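Local coordinates for protein Lv-ranaspumin (Lv-RSN-1) (Leptodactylus vastus, PDB 4K82) that is a surfactant protein of the frog foam nest and probably lowers surface tension at the air-water interface, at residues E32-I37 against T108-V113; K139-K144 against K160-R165; F179-V184 against E192-P197. All coordinates share one frame; numbering follows the deposited sequence.

In the fold
The three contacts follow one another along a mostly helical chain. Interaction 1 is the core one. It joins helix 29-42 to helix 107-121 near the centre of the chain, and all its touching residues are buried and apolar. Interaction 2, about 20 Å away between centres, pairs helix 133-144 with helix 152-165. It is partly buried and mixes an isoleucine tip with charged side chains and a water. Interaction 3 lies farthest out, about 25 Å from the chain centre, at the foot of a small hairpin, and rests on a backbone hydrogen bond, polar side chains and a little apolar packing. Interactions 2 and 3 touch: Phe179 packs against Lys160 and Leu163. Interaction 1 touches neither.

Interaction 1 of 3, residues E32-I37 against T108-V113; sequences ELAVII and TVFNAV
Phe110 has the largest share of this contact. Its CB leaves helix 107-121 to one side of the direct line to helix 29-42. CG is anti to the backbone N (chi1 -169°), which swings the ring across Ala34. CG is already near the methyl of Ala34. The next atom, CD2, comes to 3.6 Å from Ala34 CB. CE2 reaches the backbone and lies 3.6 Å from Ala34 CA. The tip, CZ, lies between Ala34 CA and Ile37 CG2, the latter at 4.1 Å, while Ile37 CD1 stands at the ring edge near its plane. Ala34 CB lies over one ring face, 3.9 Å from the ring centroid and 25° off the normal, a CH-pi contact.

The same methyl also meets Val113, one turn further along. Val113 CG1 is anti to the backbone N, and it comes to 3.6 Å from Ala34 CB. It also touches Val35 CG2 at 3.7 Å. Ala34 thus sits between Phe110 and Val113. The axes of the two segments come to 8.9 Å and cross at -45°, an approach to which the small side chain of Ala34 is likely to contribute. Contact between the segments is wholly apolar.

Helix 89-102 packs beside this pair: its Ile93 and Leu100 meet Ile37, and its Tyr97 ring meets Phe110. Helix 48-64 packs against Leu33 and Ile36, and helix 196-212 reaches Val113 through Asn209. The disulfide Cys38-Cys114, one residue beyond each segment, ties the two crossing helices covalently.

Interaction 2 of 3, residues K139-K144 against K160-R165; sequences KDLKYK and KIILER
Segments 139-144 and 160-165 run almost antiparallel (176°), their axes 10.7 Å apart at closest approach. Two successive helices, 133-144 and 152-165, thus pack as a helical hairpin, with a salt-bridge network on its partly exposed side. Ile162 spans the gap: CG1 is anti to its own carbonyl carbon, and the chain runs on extended to CD1. CD1 lies 3.7 Å from Asp140 CB. It also comes within 4.3 Å of Lys144 CB, one turn on, and more loosely meets Leu141 CD2.

Asp140 points at the other helix. Its CG is anti to the carbonyl carbon, beside the backbone N; this sends the carboxylate toward Arg165, and the second torsion turns OD2 to it. Arg165 starts with the same first torsion but bends at chi3 (-44°), so its guanidinium folds back over Ile162 CA and reaches Asp140 tip to tip. OD2 arrives at the guanidinium edge, near its plane, and the two flat groups are 53° apart. The salt bridge from Asp140 OD2 to Arg165 NH2 is modelled at 2.3 Å, too close, so both places are less sure.

Lys144 is stretched straight beyond CG. Its NZ makes a long salt bridge of 3.8 Å to Asp140 OD1. Water 1 accepts from Lys144 NZ and, at 2.9 Å, from Arg165 NH1, and lies in the guanidinium plane at its edge. Leu141 turns to Leu202 and Leu206 of helix 196-212.

Asp140 therefore stands between two cations, OD2 toward Arg165 and OD1, at long range, toward Lys144. The like charges of Lys144 NZ and Arg165 NH1 stay 5.0 Å apart with the water bridging them, and two positive neighbours would probably favour the ionised carboxylate.

Interaction 3 of 3, residues F179-V184 against E192-P197; sequences FKNIFV and EGIAKP
Two flat groups meet at Phe183: its ring and the carboxylate of Glu192, their planes 15° apart. The carboxylate oxygens approach CD1 and CE1 of the ring obliquely. Glu192 OE2 lies 3.1 Å from Phe183 CD1, and Glu192 OE1 is 3.3 Å from Phe183 CE1. OE2 is also hydrogen-bonded to Ser190 OG. The Phe179 ring has Ile182 CD1 over one face. The amide of Asn181 is held at both ends: ND2 is hydrogen-bonded to Asp177 O and passes Ile194 CG1 at 3.7 Å, while OD1 accepts from water 2, which in turn accepts from Ile194 N.

A backbone bond joins the two segments beside Asn181. Glu192 N gives a straight hydrogen bond of 2.8 Å to Asn181 O, 166° at the hydrogen. Ala195 CB packs 3.8 Å from Ile182 CG1. Gly193 has a positive phi, and a CB there would run into Asn181 OD1. An alanine in place of Glu192 would remove the carboxylate with its bond to Ser190 OG and its contact with Phe183, and would probably leave the base of the hairpin less firmly held.

Phe183 pairs by backbone bonds with Ser190, so the Asn181-Glu192 bond continues the ladder past the strand ends. This is the base of an antiparallel beta-hairpin, formed by strands 182-185 and 188-191, which links helix 175-180 to helix 196-212.

Interaction 1 of 3, residues E32-I37 against T108-V113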
ATOM      1  N   GLU A  32      -1.086   4.405  -4.279  1.00 17.28           N
ATOM      2  CA  GLU A  32      -1.508   3.133  -4.845  1.00 18.65           C
ATOM      3  C   GLU A  32      -0.466   2.572  -5.811  1.00 18.11           C
ATOM      4  O   GLU A  32      -0.238   1.359  -5.854  1.00 18.94           O
ATOM      5  CB  GLU A  32      -2.858   3.284  -5.548  1.00 21.24           C
ATOM      6  CG  GLU A  32      -3.999   3.595  -4.585  1.00 24.93           C
ATOM      7  CD  GLU A  32      -5.327   3.777  -5.292  1.00 36.02           C
ATOM      8  OE1 GLU A  32      -5.388   4.590  -6.239  1.00 41.96           O
ATOM      9  OE2 GLU A  32      -6.303   3.103  -4.899  1.00 45.69           O
ATOM     10  N   LEU A  33       0.153   3.456  -6.597  1.00 18.26           N
ATOM     11  CA  LEU A  33       1.183   3.028  -7.531  1.00 16.84           C
ATOM     12  C   LEU A  33       2.400   2.527  -6.779  1.00 18.29           C
ATOM     13  O   LEU A  33       3.029   1.558  -7.206  1.00 18.39           O
ATOM     14  CB  LEU A  33       1.595   4.157  -8.487  1.00 16.23           C
ATOM     15  CG  LEU A  33       0.505   4.564  -9.473  1.00 17.97           C
ATOM     16  CD1 LEU A  33       1.018   5.695 -10.361  1.00 19.22           C
ATOM     17  CD2 LEU A  33       0.053   3.367 -10.310  1.00 20.84           C
ATOM     18  N   ALA A  34       2.743   3.194  -5.676  1.00 18.52           N
ATOM     19  CA  ALA A  34       3.901   2.787  -4.884  1.00 16.79           C
ATOM     20  C   ALA A  34       3.681   1.376  -4.343  1.00 16.28           C
ATOM     21  O   ALA A  34       4.584   0.548  -4.361  1.00 17.59           O
ATOM     22  CB  ALA A  34       4.154   3.774  -3.744  1.00 19.81           C
ATOM     23  N   VAL A  35       2.473   1.100  -3.869  1.00 16.02           N
ATOM     24  CA  VAL A  35       2.140  -0.233  -3.384  1.00 14.44           C
ATOM     25  C   VAL A  35       2.315  -1.285  -4.472  1.00 19.64           C
ATOM     26  O   VAL A  35       2.957  -2.308  -4.253  1.00 17.38           O
ATOM     27  CB  VAL A  35       0.704  -0.283  -2.847  1.00 16.63           C
ATOM     28  CG1 VAL A  35       0.303  -1.716  -2.540  1.00 19.36           C
ATOM     29  CG2 VAL A  35       0.567   0.617  -1.614  1.00 18.02           C
ATOM     30  N   ILE A  36       1.763  -1.020  -5.650  1.00 19.49           N
ATOM     31  CA  ILE A  36       1.871  -1.951  -6.767  1.00 17.61           C
ATOM     32  C   ILE A  36       3.314  -2.177  -7.201  1.00 17.28           C
ATOM     33  O   ILE A  36       3.763  -3.317  -7.325  1.00 17.27           O
ATOM     34  CB  ILE A  36       1.048  -1.444  -7.941  1.00 17.30           C
ATOM     35  CG1 ILE A  36      -0.426  -1.460  -7.549  1.00 21.00           C
ATOM     36  CG2 ILE A  36       1.279  -2.313  -9.183  1.00 18.00           C
ATOM     37  CD1 ILE A  36      -1.309  -0.678  -8.514  1.00 20.33           C
ATOM     38  N   ILE A  37       4.039  -1.084  -7.404  1.00 16.36           N
ATOM     39  CA  ILE A  37       5.433  -1.171  -7.820  1.00 14.44           C
ATOM     40  C   ILE A  37       6.281  -1.919  -6.787  1.00 18.19           C
ATOM     41  O   ILE A  37       7.057  -2.812  -7.117  1.00 17.51           O
ATOM     42  CB  ILE A  37       6.013   0.235  -8.065  1.00 16.75           C
ATOM     43  CG1 ILE A  37       5.434   0.807  -9.366  1.00 18.69           C
ATOM     44  CG2 ILE A  37       7.525   0.173  -8.186  1.00 19.60           C
ATOM     45  CD1 ILE A  37       5.521   2.326  -9.448  1.00 21.65           C
ATOM     46  N   THR A 108       9.678  10.978  -0.772  1.00 34.98           N
ATOM     47  CA  THR A 108       9.535  10.724   0.654  1.00 38.45           C
ATOM     48  C   THR A 108       8.278   9.899   0.918  1.00 28.63           C
ATOM     49  O   THR A 108       8.303   8.940   1.692  1.00 28.08           O
ATOM     50  CB  THR A 108       9.486  12.025   1.466  1.00 42.11           C
ATOM     51  OG1 THR A 108      10.706  12.750   1.264  1.00 39.12           O
ATOM     52  CG2 THR A 108       9.317  11.714   2.944  1.00 38.00           C
ATOM     53  N   VAL A 109       7.179  10.276   0.267  1.00 31.57           N
ATOM     54  CA  VAL A 109       5.934   9.528   0.376  1.00 31.01           C
ATOM     55  C   VAL A 109       6.102   8.172  -0.294  1.00 24.60           C
ATOM     56  O   VAL A 109       5.776   7.137   0.288  1.00 22.98           O
ATOM     57  CB  VAL A 109       4.750  10.289  -0.260  1.00 30.62           C
ATOM     58  CG1 VAL A 109       3.541   9.376  -0.416  1.00 28.66           C
ATOM     59  CG2 VAL A 109       4.393  11.505   0.580  1.00 36.72           C
ATOM     60  N   PHE A 110       6.634   8.178  -1.514  1.00 27.94           N
ATOM     61  CA  PHE A 110       6.848   6.932  -2.241  1.00 25.15           C
ATOM     62  C   PHE A 110       7.656   5.915  -1.435  1.00 23.86           C
ATOM     63  O   PHE A 110       7.252   4.763  -1.293  1.00 22.40           O
ATOM     64  CB  PHE A 110       7.546   7.191  -3.580  1.00 23.61           C
ATOM     65  CG  PHE A 110       7.566   5.990  -4.484  1.00 27.04           C
ATOM     66  CD1 PHE A 110       8.534   5.009  -4.337  1.00 29.23           C
ATOM     67  CD2 PHE A 110       6.606   5.833  -5.474  1.00 28.80           C
ATOM     68  CE1 PHE A 110       8.550   3.894  -5.155  1.00 26.98           C
ATOM     69  CE2 PHE A 110       6.625   4.720  -6.305  1.00 25.92           C
ATOM     70  CZ  PHE A 110       7.597   3.754  -6.144  1.00 28.03           C
ATOM     71  N   ASN A 111       8.791   6.347  -0.900  1.00 26.25           N
ATOM     72  CA  ASN A 111       9.662   5.436  -0.169  1.00 25.51           C
ATOM     73  C   ASN A 111       9.049   4.949   1.141  1.00 21.91           C
ATOM     74  O   ASN A 111       9.228   3.789   1.520  1.00 22.72           O
ATOM     75  CB  ASN A 111      11.035   6.074   0.074  1.00 28.05           C
ATOM     76  CG  ASN A 111      11.807   6.292  -1.213  1.00 32.20           C
ATOM     77  OD1 ASN A 111      11.555   5.621  -2.216  1.00 30.60           O
ATOM     78  ND2 ASN A 111      12.751   7.231  -1.197  1.00 36.21           N
ATOM     79  N   ALA A 112       8.307   5.825   1.816  1.00 23.75           N
ATOM     80  CA  ALA A 112       7.644   5.452   3.061  1.00 24.62           C
ATOM     81  C   ALA A 112       6.579   4.396   2.792  1.00 22.03           C
ATOM     82  O   ALA A 112       6.432   3.440   3.546  1.00 21.56           O
ATOM     83  CB  ALA A 112       7.023   6.675   3.731  1.00 26.46           C
ATOM     84  N   VAL A 113       5.828   4.582   1.709  1.00 20.88           N
ATOM     85  CA  VAL A 113       4.827   3.591   1.302  1.00 21.46           C
ATOM     86  C   VAL A 113       5.498   2.279   0.887  1.00 21.00           C
ATOM     87  O   VAL A 113       5.027   1.187   1.216  1.00 20.60           O
ATOM     88  CB  VAL A 113       3.961   4.119   0.143  1.00 18.98           C
ATOM     89  CG1 VAL A 113       3.053   3.023  -0.384  1.00 21.66           C
ATOM     90  CG2 VAL A 113       3.132   5.323   0.595  1.00 19.87           C
TER

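Interaction 2 of 3, residues K139-K144 against K160-R165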
ATOM      1  N   LYS A 139      -6.207   4.268   5.458  1.00 23.88           N
ATOM      2  CA  LYS A 139      -7.297   5.215   5.697  1.00 21.46           C
ATOM      3  C   LYS A 139      -7.942   4.995   7.067  1.00 20.68           C
ATOM      4  O   LYS A 139      -8.159   5.949   7.824  1.00 22.62           O
ATOM      5  CB  LYS A 139      -8.362   5.101   4.598  1.00 21.92           C
ATOM      6  CG  LYS A 139      -7.935   5.568   3.227  1.00 29.60           C
ATOM      7  CD  LYS A 139      -9.029   5.223   2.219  1.00 32.98           C
ATOM      8  CE  LYS A 139      -8.664   5.642   0.807  1.00 37.62           C
ATOM      9  NZ  LYS A 139      -8.892   7.092   0.591  1.00 36.54           N
ATOM     10  N   ASP A 140      -8.255   3.745   7.389  1.00 20.62           N
ATOM     11  CA  ASP A 140      -8.859   3.426   8.680  1.00 19.99           C
ATOM     12  C   ASP A 140      -7.937   3.790   9.844  1.00 23.94           C
ATOM     13  O   ASP A 140      -8.376   4.328  10.862  1.00 23.77           O
ATOM     14  CB  ASP A 140      -9.195   1.941   8.763  1.00 24.68           C
ATOM     15  CG  ASP A 140     -10.416   1.578   7.950  1.00 35.10           C
ATOM     16  OD1 ASP A 140     -11.356   2.396   7.920  1.00 36.71           O
ATOM     17  OD2 ASP A 140     -10.426   0.485   7.340  1.00 38.54           O
ATOM     18  N   LEU A 141      -6.652   3.503   9.693  1.00 18.98           N
ATOM     19  CA  LEU A 141      -5.694   3.872  10.740  1.00 17.03           C
ATOM     20  C   LEU A 141      -5.605   5.379  10.899  1.00 22.58           C
ATOM     21  O   LEU A 141      -5.568   5.887  12.020  1.00 22.05           O
ATOM     22  CB  LEU A 141      -4.301   3.312  10.427  1.00 14.99           C
ATOM     23  CG  LEU A 141      -4.142   1.795  10.505  1.00 18.46           C
ATOM     24  CD1 LEU A 141      -2.699   1.410  10.143  1.00 21.99           C
ATOM     25  CD2 LEU A 141      -4.523   1.251  11.878  1.00 20.63           C
ATOM     26  N   LYS A 142      -5.593   6.096   9.781  1.00 20.79           N
ATOM     27  CA  LYS A 142      -5.456   7.550   9.809  1.00 22.23           C
ATOM     28  C   LYS A 142      -6.598   8.224  10.579  1.00 23.10           C
ATOM     29  O   LYS A 142      -6.374   9.201  11.303  1.00 26.22           O
ATOM     30  CB  LYS A 142      -5.361   8.113   8.387  1.00 24.23           C
ATOM     31  CG  LYS A 142      -5.032   9.599   8.321  1.00 27.39           C
ATOM     32  CD  LYS A 142      -4.931  10.059   6.866  1.00 29.50           C
ATOM     33  CE  LYS A 142      -4.605  11.535   6.740  1.00 30.72           C
ATOM     34  NZ  LYS A 142      -3.303  11.878   7.382  1.00 30.93           N
ATOM     35  N   TYR A 143      -7.810   7.693  10.456  1.00 23.76           N
ATOM     36  CA  TYR A 143      -8.975   8.362  11.037  1.00 24.65           C
ATOM     37  C   TYR A 143      -9.538   7.725  12.312  1.00 31.58           C
ATOM     38  O   TYR A 143     -10.366   8.331  13.001  1.00 26.98           O
ATOM     39  CB  TYR A 143     -10.070   8.552   9.974  1.00 26.67           C
ATOM     40  CG  TYR A 143      -9.627   9.482   8.862  1.00 31.45           C
ATOM     41  CD1 TYR A 143      -9.648  10.860   9.035  1.00 30.87           C
ATOM     42  CD2 TYR A 143      -9.152   8.980   7.654  1.00 28.94           C
ATOM     43  CE1 TYR A 143      -9.231  11.717   8.027  1.00 33.50           C
ATOM     44  CE2 TYR A 143      -8.733   9.828   6.645  1.00 30.76           C
ATOM     45  CZ  TYR A 143      -8.773  11.192   6.832  1.00 39.26           C
ATOM     46  OH  TYR A 143      -8.356  12.031   5.819  1.00 43.26           O
ATOM     47  N   LYS A 144      -9.079   6.526  12.653  1.00 22.71           N
ATOM     48  CA  LYS A 144      -9.639   5.821  13.803  1.00 22.82           C
ATOM     49  C   LYS A 144      -8.610   5.398  14.847  1.00 22.34           C
ATOM     50  O   LYS A 144      -8.981   5.094  15.984  1.00 26.01           O
ATOM     51  CB  LYS A 144     -10.418   4.585  13.348  1.00 25.82           C
ATOM     52  CG  LYS A 144     -11.504   4.871  12.299  1.00 26.43           C
ATOM     53  CD  LYS A 144     -12.130   3.573  11.788  1.00 35.16           C
ATOM     54  CE  LYS A 144     -13.288   3.857  10.831  1.00 33.06           C
ATOM     55  NZ  LYS A 144     -14.060   2.624  10.509  1.00 38.34           N
ATOM     56  N   LYS A 160      -9.366  -3.358  16.816  1.00 22.54           N
ATOM     57  CA  LYS A 160      -9.833  -4.741  16.759  1.00 22.94           C
ATOM     58  C   LYS A 160     -10.651  -4.998  15.492  1.00 24.07           C
ATOM     59  O   LYS A 160     -10.460  -6.005  14.809  1.00 27.54           O
ATOM     60  CB  LYS A 160     -10.664  -5.066  17.999  1.00 31.99           C
ATOM     61  CG  LYS A 160     -10.779  -6.542  18.312  1.00 36.36           C
ATOM     62  CD  LYS A 160     -11.419  -6.773  19.679  1.00 44.36           C
ATOM     63  CE  LYS A 160     -10.863  -5.825  20.744  1.00 48.25           C
ATOM     64  NZ  LYS A 160     -11.064  -6.329  22.135  1.00 50.06           N
ATOM     65  N   ILE A 161     -11.556  -4.075  15.191  1.00 23.58           N
ATOM     66  CA  ILE A 161     -12.389  -4.165  13.999  1.00 28.84           C
ATOM     67  C   ILE A 161     -11.524  -4.115  12.745  1.00 27.37           C
ATOM     68  O   ILE A 161     -11.714  -4.895  11.805  1.00 27.74           O
ATOM     69  CB  ILE A 161     -13.415  -3.014  13.973  1.00 28.98           C
ATOM     70  CG1 ILE A 161     -14.493  -3.257  15.032  1.00 31.64           C
ATOM     71  CG2 ILE A 161     -14.020  -2.852  12.579  1.00 27.39           C
ATOM     72  CD1 ILE A 161     -15.329  -2.031  15.355  1.00 37.12           C
ATOM     73  N   ILE A 162     -10.551  -3.211  12.745  1.00 19.13           N
ATOM     74  CA  ILE A 162      -9.700  -3.024  11.577  1.00 23.28           C
ATOM     75  C   ILE A 162      -8.838  -4.252  11.309  1.00 26.61           C
ATOM     76  O   ILE A 162      -8.739  -4.725  10.167  1.00 25.69           O
ATOM     77  CB  ILE A 162      -8.802  -1.773  11.736  1.00 24.59           C
ATOM     78  CG1 ILE A 162      -9.649  -0.502  11.657  1.00 25.44           C
ATOM     79  CG2 ILE A 162      -7.710  -1.749  10.647  1.00 25.02           C
ATOM     80  CD1 ILE A 162      -8.958   0.735  12.217  1.00 25.86           C
ATOM     81  N   LEU A 163      -8.203  -4.776  12.351  1.00 23.63           N
ATOM     82  CA  LEU A 163      -7.304  -5.911  12.173  1.00 23.67           C
ATOM     83  C   LEU A 163      -8.039  -7.179  11.797  1.00 36.04           C
ATOM     84  O   LEU A 163      -7.468  -8.062  11.152  1.00 32.31           O
ATOM     85  CB  LEU A 163      -6.469  -6.155  13.421  1.00 23.77           C
ATOM     86  CG  LEU A 163      -5.553  -4.996  13.794  1.00 23.36           C
ATOM     87  CD1 LEU A 163      -4.837  -5.298  15.095  1.00 27.25           C
ATOM     88  CD2 LEU A 163      -4.557  -4.682  12.686  1.00 31.27           C
ATOM     89  N   GLU A 164      -9.301  -7.270  12.203  1.00 29.66           N
ATOM     90  CA  GLU A 164     -10.093  -8.450  11.898  1.00 33.91           C
ATOM     91  C   GLU A 164     -10.292  -8.619  10.391  1.00 38.82           C
ATOM     92  O   GLU A 164     -10.435  -9.739   9.897  1.00 36.99           O
ATOM     93  CB  GLU A 164     -11.435  -8.414  12.622  1.00 33.63           C
ATOM     94  CG  GLU A 164     -11.991  -9.800  12.841  1.00 41.71           C
ATOM     95  CD  GLU A 164     -13.253  -9.800  13.654  1.00 39.32           C
ATOM     96  OE1 GLU A 164     -14.042  -8.841  13.514  1.00 39.24           O
ATOM     97  OE2 GLU A 164     -13.447 -10.758  14.438  1.00 35.52           O
ATOM     98  N   ARG A 165     -10.276  -7.507   9.661  1.00 36.86           N
ATOM     99  CA  ARG A 165     -10.416  -7.547   8.206  1.00 39.32           C
ATOM    100  C   ARG A 165      -9.076  -7.760   7.504  1.00 39.44           C
ATOM    101  O   ARG A 165      -9.028  -8.133   6.330  1.00 45.36           O
ATOM    102  CB  ARG A 165     -11.077  -6.267   7.699  1.00 42.82           C
ATOM    103  CG  ARG A 165     -12.356  -5.898   8.430  1.00 45.79           C
ATOM    104  CD  ARG A 165     -12.907  -4.588   7.888  1.00 52.42           C
ATOM    105  NE  ARG A 165     -11.834  -3.610   7.726  1.00 57.32           N
ATOM    106  CZ  ARG A 165     -11.792  -2.428   8.333  1.00 53.16           C
ATOM    107  NH1 ARG A 165     -12.780  -2.050   9.138  1.00 50.20           N
ATOM    108  NH2 ARG A 165     -10.765  -1.617   8.121  1.00 47.53           N
TER
HETATM  109  O   HOH W   1     -12.841   0.516  10.441  1.00 34.55           O

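Interaction 3 of 3, residues F179-V184 against E192-P197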
ATOM      1  N   PHE A 179      -5.292  -9.421  21.580  1.00 26.38           N
ATOM      2  CA  PHE A 179      -5.949  -8.391  22.383  1.00 25.20           C
ATOM      3  C   PHE A 179      -6.035  -8.686  23.872  1.00 24.62           C
ATOM      4  O   PHE A 179      -6.360  -7.797  24.662  1.00 28.01           O
ATOM      5  CB  PHE A 179      -7.292  -7.996  21.785  1.00 23.57           C
ATOM      6  CG  PHE A 179      -7.162  -7.023  20.649  1.00 29.01           C
ATOM      7  CD1 PHE A 179      -6.931  -7.470  19.355  1.00 27.92           C
ATOM      8  CD2 PHE A 179      -7.219  -5.658  20.887  1.00 29.77           C
ATOM      9  CE1 PHE A 179      -6.786  -6.569  18.312  1.00 26.95           C
ATOM     10  CE2 PHE A 179      -7.090  -4.750  19.845  1.00 26.47           C
ATOM     11  CZ  PHE A 179      -6.867  -5.204  18.560  1.00 27.84           C
ATOM     12  N   LYS A 180      -5.723  -9.912  24.278  1.00 23.78           N
ATOM     13  CA  LYS A 180      -5.505 -10.173  25.696  1.00 22.05           C
ATOM     14  C   LYS A 180      -4.301  -9.384  26.188  1.00 29.44           C
ATOM     15  O   LYS A 180      -4.158  -9.122  27.379  1.00 29.09           O
ATOM     16  CB  LYS A 180      -5.304 -11.666  25.961  1.00 25.55           C
ATOM     17  CG  LYS A 180      -6.593 -12.459  25.923  1.00 27.29           C
ATOM     18  CD  LYS A 180      -6.354 -13.960  25.910  1.00 34.14           C
ATOM     19  CE  LYS A 180      -7.628 -14.681  25.474  1.00 32.68           C
ATOM     20  NZ  LYS A 180      -7.363 -16.036  24.913  1.00 43.43           N
ATOM     21  N   ASN A 181      -3.449  -8.993  25.247  1.00 25.23           N
ATOM     22  CA  ASN A 181      -2.193  -8.323  25.541  1.00 23.24           C
ATOM     23  C   ASN A 181      -2.141  -6.853  25.121  1.00 22.29           C
ATOM     24  O   ASN A 181      -1.063  -6.258  25.032  1.00 28.14           O
ATOM     25  CB  ASN A 181      -1.063  -9.089  24.864  1.00 20.99           C
ATOM     26  CG  ASN A 181      -0.815 -10.428  25.516  1.00 23.59           C
ATOM     27  OD1 ASN A 181      -0.086 -10.518  26.504  1.00 29.60           O
ATOM     28  ND2 ASN A 181      -1.430 -11.475  24.978  1.00 24.23           N
ATOM     29  N   ILE A 182      -3.300  -6.268  24.858  1.00 24.49           N
ATOM     30  CA  ILE A 182      -3.346  -4.856  24.516  1.00 19.97           C
ATOM     31  C   ILE A 182      -4.192  -4.138  25.564  1.00 26.80           C
ATOM     32  O   ILE A 182      -5.342  -4.502  25.793  1.00 28.28           O
ATOM     33  CB  ILE A 182      -3.889  -4.623  23.097  1.00 19.88           C
ATOM     34  CG1 ILE A 182      -2.979  -5.308  22.066  1.00 19.88           C
ATOM     35  CG2 ILE A 182      -4.004  -3.127  22.799  1.00 27.82           C
ATOM     36  CD1 ILE A 182      -3.472  -5.160  20.625  1.00 25.13           C
ATOM     37  N   PHE A 183      -3.587  -3.150  26.215  1.00 23.59           N
ATOM     38  CA  PHE A 183      -4.175  -2.506  27.388  1.00 27.01           C
ATOM     39  C   PHE A 183      -4.022  -1.003  27.280  1.00 23.65           C
ATOM     40  O   PHE A 183      -3.125  -0.505  26.621  1.00 24.76           O
ATOM     41  CB  PHE A 183      -3.421  -2.885  28.669  1.00 31.19           C
ATOM     42  CG  PHE A 183      -3.404  -4.346  28.989  1.00 38.99           C
ATOM     43  CD1 PHE A 183      -2.433  -5.179  28.446  1.00 32.61           C
ATOM     44  CD2 PHE A 183      -4.310  -4.878  29.897  1.00 42.96           C
ATOM     45  CE1 PHE A 183      -2.395  -6.524  28.763  1.00 35.84           C
ATOM     46  CE2 PHE A 183      -4.279  -6.227  30.223  1.00 47.62           C
ATOM     47  CZ  PHE A 183      -3.319  -7.052  29.652  1.00 42.26           C
ATOM     48  N   VAL A 184      -4.863  -0.274  27.997  1.00 24.33           N
ATOM     49  CA  VAL A 184      -4.538   1.108  28.289  1.00 20.50           C
ATOM     50  C   VAL A 184      -3.660   1.099  29.533  1.00 23.74           C
ATOM     51  O   VAL A 184      -3.996   0.453  30.523  1.00 25.05           O
ATOM     52  CB  VAL A 184      -5.784   1.932  28.578  1.00 22.80           C
ATOM     53  CG1 VAL A 184      -5.389   3.375  28.790  1.00 21.77           C
ATOM     54  CG2 VAL A 184      -6.757   1.832  27.403  1.00 26.32           C
ATOM     55  N   GLU A 192       1.646  -5.516  25.025  1.00 24.21           N
ATOM     56  CA  GLU A 192       2.455  -6.369  25.896  1.00 26.99           C
ATOM     57  C   GLU A 192       2.622  -7.769  25.309  1.00 31.09           C
ATOM     58  O   GLU A 192       1.866  -8.176  24.427  1.00 26.34           O
ATOM     59  CB  GLU A 192       1.824  -6.406  27.297  1.00 30.08           C
ATOM     60  CG  GLU A 192       1.716  -5.013  27.926  1.00 35.51           C
ATOM     61  CD  GLU A 192       0.798  -4.952  29.139  1.00 49.62           C
ATOM     62  OE1 GLU A 192       0.677  -5.970  29.859  1.00 52.19           O
ATOM     63  OE2 GLU A 192       0.193  -3.875  29.368  1.00 46.43           O
ATOM     64  N   GLY A 193       3.629  -8.496  25.785  1.00 34.43           N
ATOM     65  CA  GLY A 193       3.878  -9.860  25.341  1.00 39.00           C
ATOM     66  C   GLY A 193       3.872 -10.083  23.837  1.00 27.67           C
ATOM     67  O   GLY A 193       4.572  -9.404  23.085  1.00 27.02           O
ATOM     68  N   ILE A 194       3.051 -11.030  23.391  1.00 27.80           N
ATOM     69  CA  ILE A 194       2.988 -11.377  21.969  1.00 21.10           C
ATOM     70  C   ILE A 194       2.404 -10.271  21.071  1.00 24.73           C
ATOM     71  O   ILE A 194       2.449 -10.379  19.846  1.00 25.72           O
ATOM     72  CB  ILE A 194       2.221 -12.692  21.753  1.00 26.90           C
ATOM     73  CG1 ILE A 194       0.773 -12.545  22.232  1.00 28.20           C
ATOM     74  CG2 ILE A 194       2.922 -13.829  22.488  1.00 28.64           C
ATOM     75  CD1 ILE A 194      -0.038 -13.834  22.153  1.00 32.27           C
ATOM     76  N   ALA A 195       1.870  -9.209  21.678  1.00 27.09           N
ATOM     77  CA  ALA A 195       1.316  -8.085  20.921  1.00 20.76           C
ATOM     78  C   ALA A 195       2.354  -6.995  20.610  1.00 19.32           C
ATOM     79  O   ALA A 195       2.082  -6.066  19.856  1.00 17.97           O
ATOM     80  CB  ALA A 195       0.124  -7.478  21.663  1.00 19.92           C
ATOM     81  N   LYS A 196       3.553  -7.122  21.177  1.00 21.51           N
ATOM     82  CA  LYS A 196       4.576  -6.099  20.976  1.00 21.88           C
ATOM     83  C   LYS A 196       4.998  -5.862  19.511  1.00 19.80           C
ATOM     84  O   LYS A 196       5.146  -4.710  19.102  1.00 23.50           O
ATOM     85  CB  LYS A 196       5.797  -6.352  21.880  1.00 21.93           C
ATOM     86  CG  LYS A 196       6.868  -5.267  21.792  1.00 27.61           C
ATOM     87  CD  LYS A 196       6.318  -3.896  22.188  1.00 30.72           C
ATOM     88  CE  LYS A 196       7.394  -2.989  22.814  1.00 40.88           C
ATOM     89  NZ  LYS A 196       8.611  -2.786  21.957  1.00 32.76           N
ATOM     90  N   PRO A 197       5.195  -6.936  18.709  1.00 23.38           N
ATOM     91  CA  PRO A 197       5.515  -6.705  17.295  1.00 25.46           C
ATOM     92  C   PRO A 197       4.454  -5.886  16.545  1.00 23.28           C
ATOM     93  O   PRO A 197       4.818  -4.995  15.775  1.00 21.38           O
ATOM     94  CB  PRO A 197       5.591  -8.129  16.729  1.00 27.02           C
ATOM     95  CG  PRO A 197       6.075  -8.943  17.883  1.00 25.41           C
ATOM     96  CD  PRO A 197       5.361  -8.357  19.075  1.00 27.30           C
TER
HETATM   97  O   HOH W   2       1.832 -12.577  25.953  1.00 35.52           O